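Alginate lyase A1-II' (Sphingomonas sp. A1, PDB 2CWS) probably cleaves alginate by beta-elimination, as a polysaccharide lyase of family 7 whose catalytic part is a beta-sandwich related to concanavalin. Local coordinates at residues W15-P20 with T25-A30; R67-E72 with V108-G113. All coordinates share one frame; numbering follows the deposited sequence.

Contact 1 of 2, residues W15-P20 with T25-A30; sequences WKLQLP and TEISSA. With SO4 (sulfate ion), chain C.
Leu-17 and Ile-27 face each other as the hydrogen-bonded pair of an antiparallel beta hairpin, a small example of an edge strand joining a sheet. Two backbone bonds close this pair: Leu-17 N to Ile-27 O at 3.0 Å, and Ile-27 N to Leu-17 O at 2.8 Å. Towards the turn, Leu-19 N adds a third, to Thr-25 O; at the other end Ser-29 OG reaches Trp-15 O at 2.7 Å, from above the carbonyl plane.

The polar side-chain contacts gather around Glu-26, next to its non-hydrogen-bonded partner Gln-18. Lys-16 sets CG between its backbone N and carbonyl carbon (chi1 67°), then runs extended, taking NZ into a salt bridge with Glu-26 OE2 (2.8 Å); NZ also binds a sulfate oxygen. Gln-18 lies alongside, its NE2 approaching Glu-26 OE1 at 3.1 Å from above the carboxylate plane, while Gln-18 OE1 accepts from Lys-201.

On the opposite face Leu-17 CB meets Ile-27 CB at 4.1 Å, and beyond the strand Leu-19 CD1 reaches Ile-27 CG1 at 3.9 Å.

Strand 26-27 runs into helix 29-33, with Ser-28 as N-cap bonding Asn-31 N. Strand 15-18 pairs on its other side with 67-72, and Leu-17 packs on Phe-51 of the second sheet.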
loop_
_atom_site.group_PDB
_atom_site.type_symbol
_atom_site.label_atom_id
_atom_site.label_comp_id
_atom_site.label_asym_id
_atom_site.label_seq_id
_atom_site.Cartn_x
_atom_site.Cartn_y
_atom_site.Cartn_z
ATOM N N TRP A 15 8.765 -8.553 1.371
ATOM C CA TRP A 15 8.458 -7.138 1.545
ATOM C C TRP A 15 9.727 -6.409 1.997
ATOM O O TRP A 15 10.483 -6.999 2.790
ATOM C CB TRP A 15 7.400 -6.924 2.619
ATOM C CG TRP A 15 6.034 -7.498 2.366
ATOM C CD1 TRP A 15 5.523 -8.671 2.833
ATOM C CD2 TRP A 15 4.986 -6.908 1.567
ATOM N NE1 TRP A 15 4.234 -8.853 2.399
ATOM C CE2 TRP A 15 3.877 -7.775 1.624
ATOM C CE3 TRP A 15 4.887 -5.700 0.827
ATOM C CZ2 TRP A 15 2.673 -7.491 0.967
ATOM C CZ3 TRP A 15 3.695 -5.427 0.179
ATOM C CH2 TRP A 15 2.628 -6.322 0.258
ATOM N N LYS A 16 9.884 -5.165 1.611
ATOM C CA LYS A 16 10.832 -4.262 2.280
ATOM C C LYS A 16 10.010 -3.136 2.886
ATOM O O LYS A 16 8.848 -2.906 2.486
ATOM C CB LYS A 16 11.931 -3.741 1.353
ATOM C CG LYS A 16 11.445 -2.828 0.253
ATOM C CD LYS A 16 12.620 -2.291 -0.577
ATOM C CE LYS A 16 12.144 -1.425 -1.731
ATOM N NZ LYS A 16 13.291 -0.780 -2.401
ATOM N N LEU A 17 10.567 -2.419 3.858
ATOM C CA LEU A 17 9.869 -1.372 4.551
ATOM C C LEU A 17 10.494 -0.018 4.264
ATOM O O LEU A 17 11.719 0.134 4.364
ATOM C CB LEU A 17 9.947 -1.641 6.081
ATOM C CG LEU A 17 9.355 -0.556 7.015
ATOM C CD1 LEU A 17 7.857 -0.376 6.841
ATOM C CD2 LEU A 17 9.705 -0.940 8.441
ATOM N N GLN A 18 9.658 0.948 3.929
ATOM C CA GLN A 18 10.055 2.330 3.665
ATOM C C GLN A 18 9.610 3.189 4.837
ATOM O O GLN A 18 8.425 3.126 5.228
ATOM C CB GLN A 18 9.428 2.779 2.322
ATOM C CG GLN A 18 9.951 1.950 1.176
ATOM C CD GLN A 18 9.235 2.167 -0.120
ATOM O OE1 GLN A 18 7.994 2.359 -0.090
ATOM N NE2 GLN A 18 9.948 2.095 -1.223
ATOM N N LEU A 19 10.539 3.978 5.363
ATOM C CA LEU A 19 10.310 4.754 6.592
ATOM C C LEU A 19 10.147 6.230 6.359
ATOM O O LEU A 19 10.606 6.775 5.356
ATOM C CB LEU A 19 11.513 4.520 7.541
ATOM C CG LEU A 19 11.648 3.074 8.025
ATOM C CD1 LEU A 19 12.999 2.968 8.793
ATOM C CD2 LEU A 19 10.497 2.640 8.872
ATOM N N PRO A 20 9.598 6.923 7.356
ATOM C CA PRO A 20 9.409 8.377 7.273
ATOM C C PRO A 20 10.431 9.162 8.069
ATOM O O PRO A 20 10.180 10.315 8.426
ATOM C CB PRO A 20 8.011 8.550 7.889
ATOM C CG PRO A 20 8.010 7.542 9.003
ATOM C CD PRO A 20 8.820 6.375 8.484
ATOM N N THR A 25 14.785 5.985 5.091
ATOM C CA THR A 25 15.498 4.700 5.161
ATOM C C THR A 25 14.616 3.530 4.773
ATOM O O THR A 25 13.418 3.549 5.056
ATOM C CB THR A 25 15.992 4.559 6.623
ATOM O OG1 THR A 25 16.872 5.660 6.906
ATOM C CG2 THR A 25 16.761 3.249 6.851
ATOM N N GLU A 26 15.227 2.542 4.139
ATOM C CA GLU A 26 14.550 1.335 3.847
ATOM C C GLU A 26 15.150 0.178 4.647
ATOM O O GLU A 26 16.383 0.106 4.807
ATOM C CB GLU A 26 14.652 0.942 2.354
ATOM C CG GLU A 26 13.949 1.996 1.479
ATOM C CD GLU A 26 13.860 1.551 0.034
ATOM O OE1 GLU A 26 13.003 2.034 -0.704
ATOM O OE2 GLU A 26 14.606 0.641 -0.397
ATOM N N ILE A 27 14.288 -0.694 5.143
ATOM C CA ILE A 27 14.680 -1.895 5.892
ATOM C C ILE A 27 14.424 -3.105 4.992
ATOM O O ILE A 27 13.337 -3.291 4.478
ATOM C CB ILE A 27 13.885 -2.043 7.204
ATOM C CG1 ILE A 27 13.904 -0.778 8.069
ATOM C CG2 ILE A 27 14.385 -3.247 7.998
ATOM C CD1 ILE A 27 15.311 -0.285 8.469
ATOM N N SER A 28 15.480 -3.918 4.839
ATOM C CA SER A 28 15.446 -5.069 3.968
ATOM C C SER A 28 14.518 -6.165 4.508
ATOM O O SER A 28 14.222 -6.256 5.706
ATOM C CB SER A 28 16.844 -5.670 3.839
ATOM O OG SER A 28 17.176 -6.275 5.099
ATOM N N SER A 29 14.067 -7.025 3.596
ATOM C CA SER A 29 13.270 -8.175 4.005
ATOM C C SER A 29 13.966 -8.984 5.077
ATOM O O SER A 29 13.364 -9.422 6.052
ATOM C CB SER A 29 12.990 -9.140 2.839
ATOM O OG SER A 29 12.452 -8.438 1.728
ATOM N N ALA A 30 15.270 -9.199 4.890
ATOM C CA ALA A 30 15.984 -10.022 5.888
ATOM C C ALA A 30 15.977 -9.362 7.242
ATOM O O ALA A 30 15.798 -10.049 8.272
ATOM C CB ALA A 30 17.418 -10.269 5.446
HETATM S S SO4 C . 11.705 1.190 -5.247
HETATM O O1 SO4 C . 10.603 0.776 -4.200
HETATM O O2 SO4 C . 12.910 0.522 -4.902
HETATM O O3 SO4 C . 11.301 0.919 -6.542
HETATM O O4 SO4 C . 11.728 2.643 -5.008
#

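Contact 2 of 2, residues R67-E72 with V108-G113; sequences RSELRE and VAQIHG. With SO4 (sulfate ion), chain B; SO4 (sulfate ion), chain C.
Gln-110 and Glu-69 meet across the concave face of a beta-sandwich (jelly roll) of the concanavalin clan, the face that in family 7 lyases forms the substrate cleft. Their strands, 67-72 and 106-114, are not adjacent: strands 197-202 and 204-206 lie between them, so side chains alone make the contact.

From CB of Gln-110 the chain runs extended. CG, set anti to the carbonyl carbon (chi1 -47°), passes Glu-69 OE2 at 3.7 Å, and CD carries the amide up to the carboxylate. NE2 then gives a nearly straight bond of 2.9 Å to the syn lone pair of Glu-69 OE2, which lies close to the amide plane. The same nitrogen also makes a weak bond to O1 of a sulfate. Gln-110 OE1 has sulfate O1 as its nearest partner in this contact, at 3.8 Å, without a bond.

Glu-69 is held from both oxygens, which limits the carboxylate's rotation: its OE1 receives Arg-67 NH1 at 2.8 Å and a salt bridge from Lys-201. Arg-67 in turn offers the edge of its guanidinium to that sulfate, NH1 to O1 and NH2 to O4, while Tyr-205 OH binds the ion too. Sulfate here may occupy a place suited to the anionic groups of alginate. His-112 adds a further bond: ND1 is fixed by Gly-113 O, and NE2 meets sulfate O2 at 2.6 Å, with an angle of 177° at the hydrogen.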
loop_
_atom_site.group_PDB
_atom_site.type_symbol
_atom_site.label_atom_id
_atom_site.label_comp_id
_atom_site.label_asym_id
_atom_site.label_seq_id
_atom_site.Cartn_x
_atom_site.Cartn_y
_atom_site.Cartn_z
ATOM N N ARG A 67 5.719 8.276 4.677
ATOM C CA ARG A 67 5.118 6.944 4.812
ATOM C C ARG A 67 5.939 6.078 5.761
ATOM O O ARG A 67 7.160 6.200 5.869
ATOM C CB ARG A 67 5.014 6.236 3.457
ATOM C CG ARG A 67 6.360 5.698 2.942
ATOM C CD ARG A 67 6.246 5.343 1.484
ATOM N NE ARG A 67 6.230 6.506 0.579
ATOM C CZ ARG A 67 5.516 6.671 -0.509
ATOM N NH1 ARG A 67 4.538 5.815 -0.850
ATOM N NH2 ARG A 67 5.768 7.750 -1.258
ATOM N N SER A 68 5.210 5.131 6.350
ATOM C CA SER A 68 5.808 3.899 6.917
ATOM C C SER A 68 5.039 2.794 6.182
ATOM O O SER A 68 3.865 2.595 6.485
ATOM C CB SER A 68 5.607 3.845 8.425
ATOM O OG SER A 68 6.155 2.628 8.898
ATOM N N GLU A 69 5.667 2.183 5.167
ATOM C CA GLU A 69 4.888 1.433 4.189
ATOM C C GLU A 69 5.742 0.256 3.674
ATOM O O GLU A 69 6.922 0.455 3.369
ATOM C CB GLU A 69 4.415 2.339 3.057
ATOM C CG GLU A 69 3.377 1.728 2.110
ATOM C CD GLU A 69 2.986 2.656 0.980
ATOM O OE1 GLU A 69 3.853 3.393 0.457
ATOM O OE2 GLU A 69 1.788 2.632 0.585
ATOM N N LEU A 70 5.110 -0.921 3.559
ATOM C CA LEU A 70 5.761 -2.055 2.945
ATOM C C LEU A 70 5.629 -1.994 1.434
ATOM O O LEU A 70 4.616 -1.545 0.896
ATOM C CB LEU A 70 5.108 -3.376 3.439
ATOM C CG LEU A 70 5.212 -3.647 4.905
ATOM C CD1 LEU A 70 4.386 -4.859 5.293
ATOM C CD2 LEU A 70 6.697 -3.841 5.365
ATOM N N ARG A 71 6.658 -2.476 0.757
ATOM C CA ARG A 71 6.793 -2.492 -0.705
ATOM C C ARG A 71 7.109 -3.916 -1.105
ATOM O O ARG A 71 8.125 -4.498 -0.644
ATOM C CB ARG A 71 7.946 -1.496 -1.040
ATOM C CG ARG A 71 8.209 -1.197 -2.521
ATOM C CD ARG A 71 8.770 -2.355 -3.379
ATOM N NE ARG A 71 9.382 -1.766 -4.565
ATOM C CZ ARG A 71 9.558 -2.399 -5.713
ATOM N NH1 ARG A 71 9.197 -3.678 -5.864
ATOM N NH2 ARG A 71 10.101 -1.715 -6.738
ATOM N N GLU A 72 6.262 -4.520 -1.933
ATOM C CA GLU A 72 6.403 -5.929 -2.287
ATOM C C GLU A 72 7.668 -6.163 -3.080
ATOM O O GLU A 72 7.961 -5.425 -4.039
ATOM C CB GLU A 72 5.201 -6.369 -3.132
ATOM C CG GLU A 72 5.301 -7.829 -3.581
ATOM C CD GLU A 72 4.279 -8.169 -4.649
ATOM O OE1 GLU A 72 3.650 -7.281 -5.232
ATOM O OE2 GLU A 72 4.163 -9.423 -4.906
ATOM N N VAL A 108 -3.643 3.205 2.800
ATOM C CA VAL A 108 -3.305 2.005 3.569
ATOM C C VAL A 108 -2.913 0.831 2.697
ATOM O O VAL A 108 -2.423 -0.172 3.240
ATOM C CB VAL A 108 -4.432 1.605 4.562
ATOM C CG1 VAL A 108 -4.611 2.678 5.624
ATOM C CG2 VAL A 108 -5.725 1.326 3.798
ATOM N N ALA A 109 -3.072 0.913 1.387
ATOM C CA ALA A 109 -2.618 -0.123 0.486
ATOM C C ALA A 109 -2.549 0.444 -0.912
ATOM O O ALA A 109 -3.237 1.431 -1.234
ATOM C CB ALA A 109 -3.562 -1.337 0.512
ATOM N N GLN A 110 -1.719 -0.172 -1.742
ATOM C CA GLN A 110 -1.607 0.258 -3.151
ATOM C C GLN A 110 -1.307 -0.937 -4.037
ATOM O O GLN A 110 -0.749 -1.954 -3.613
ATOM C CB GLN A 110 -0.459 1.284 -3.404
ATOM C CG GLN A 110 -0.431 2.426 -2.412
ATOM C CD GLN A 110 0.507 3.508 -2.878
ATOM O OE1 GLN A 110 0.399 3.970 -4.033
ATOM N NE2 GLN A 110 1.401 3.934 -1.999
ATOM N N ILE A 111 -1.606 -0.737 -5.329
ATOM C CA ILE A 111 -0.847 -1.367 -6.408
ATOM C C ILE A 111 -0.110 -0.208 -7.077
ATOM O O ILE A 111 -0.780 0.729 -7.525
ATOM C CB ILE A 111 -1.707 -2.120 -7.442
ATOM C CG1 ILE A 111 -2.446 -3.282 -6.802
ATOM C CG2 ILE A 111 -0.798 -2.583 -8.583
ATOM C CD1 ILE A 111 -3.364 -3.966 -7.803
ATOM N N HIS A 112 1.215 -0.308 -7.179
ATOM C CA HIS A 112 1.963 0.755 -7.795
ATOM C C HIS A 112 2.566 0.284 -9.116
ATOM O O HIS A 112 3.106 -0.854 -9.193
ATOM C CB HIS A 112 3.094 1.164 -6.820
ATOM C CG HIS A 112 3.506 2.577 -7.025
ATOM N ND1 HIS A 112 4.192 3.050 -8.125
ATOM C CD2 HIS A 112 3.278 3.644 -6.239
ATOM C CE1 HIS A 112 4.393 4.355 -7.987
ATOM N NE2 HIS A 112 3.850 4.768 -6.832
ATOM N N GLY A 113 2.472 1.131 -10.152
ATOM C CA GLY A 113 3.181 0.845 -11.365
ATOM C C GLY A 113 4.665 1.111 -11.252
ATOM O O GLY A 113 5.133 1.870 -10.409
HETATM S S SO4 B . 3.681 7.361 -4.435
HETATM O O1 SO4 B . 3.524 6.008 -3.635
HETATM O O2 SO4 B . 3.903 7.136 -5.846
HETATM O O3 SO4 B . 2.504 8.137 -4.315
HETATM O O4 SO4 B . 4.826 8.095 -3.906
HETATM S S SO4 C . 11.705 1.190 -5.247
HETATM O O1 SO4 C . 10.603 0.776 -4.200
HETATM O O2 SO4 C . 12.910 0.522 -4.902
HETATM O O3 SO4 C . 11.301 0.919 -6.542
HETATM O O4 SO4 C . 11.728 2.643 -5.008
#

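Contact 1 closes before contact 2 opens along the chain, and their centres lie about 11 Å apart within one domain. Both belong to the same antiparallel sheet: strand 15-18, the inner arm of the hairpin, neighbours strand 67-72, joined to it by probable backbone hydrogen bonds of Lys-16 O with Arg-71 N and Gln-18 N with Glu-69 O. Contact 1 lies towards the sheet's margin, whereas contact 2 spans its middle, its centre about 3 Å from the centre of the chain. The sulfate held by Lys-16 is shared by both, being bound also by Arg-71 NE and NH2; the sulfates probably come from the crystallisation liquor. Basic side chains thus bind anions at two places on this sheet, consistent with a cleft for a polyanionic chain.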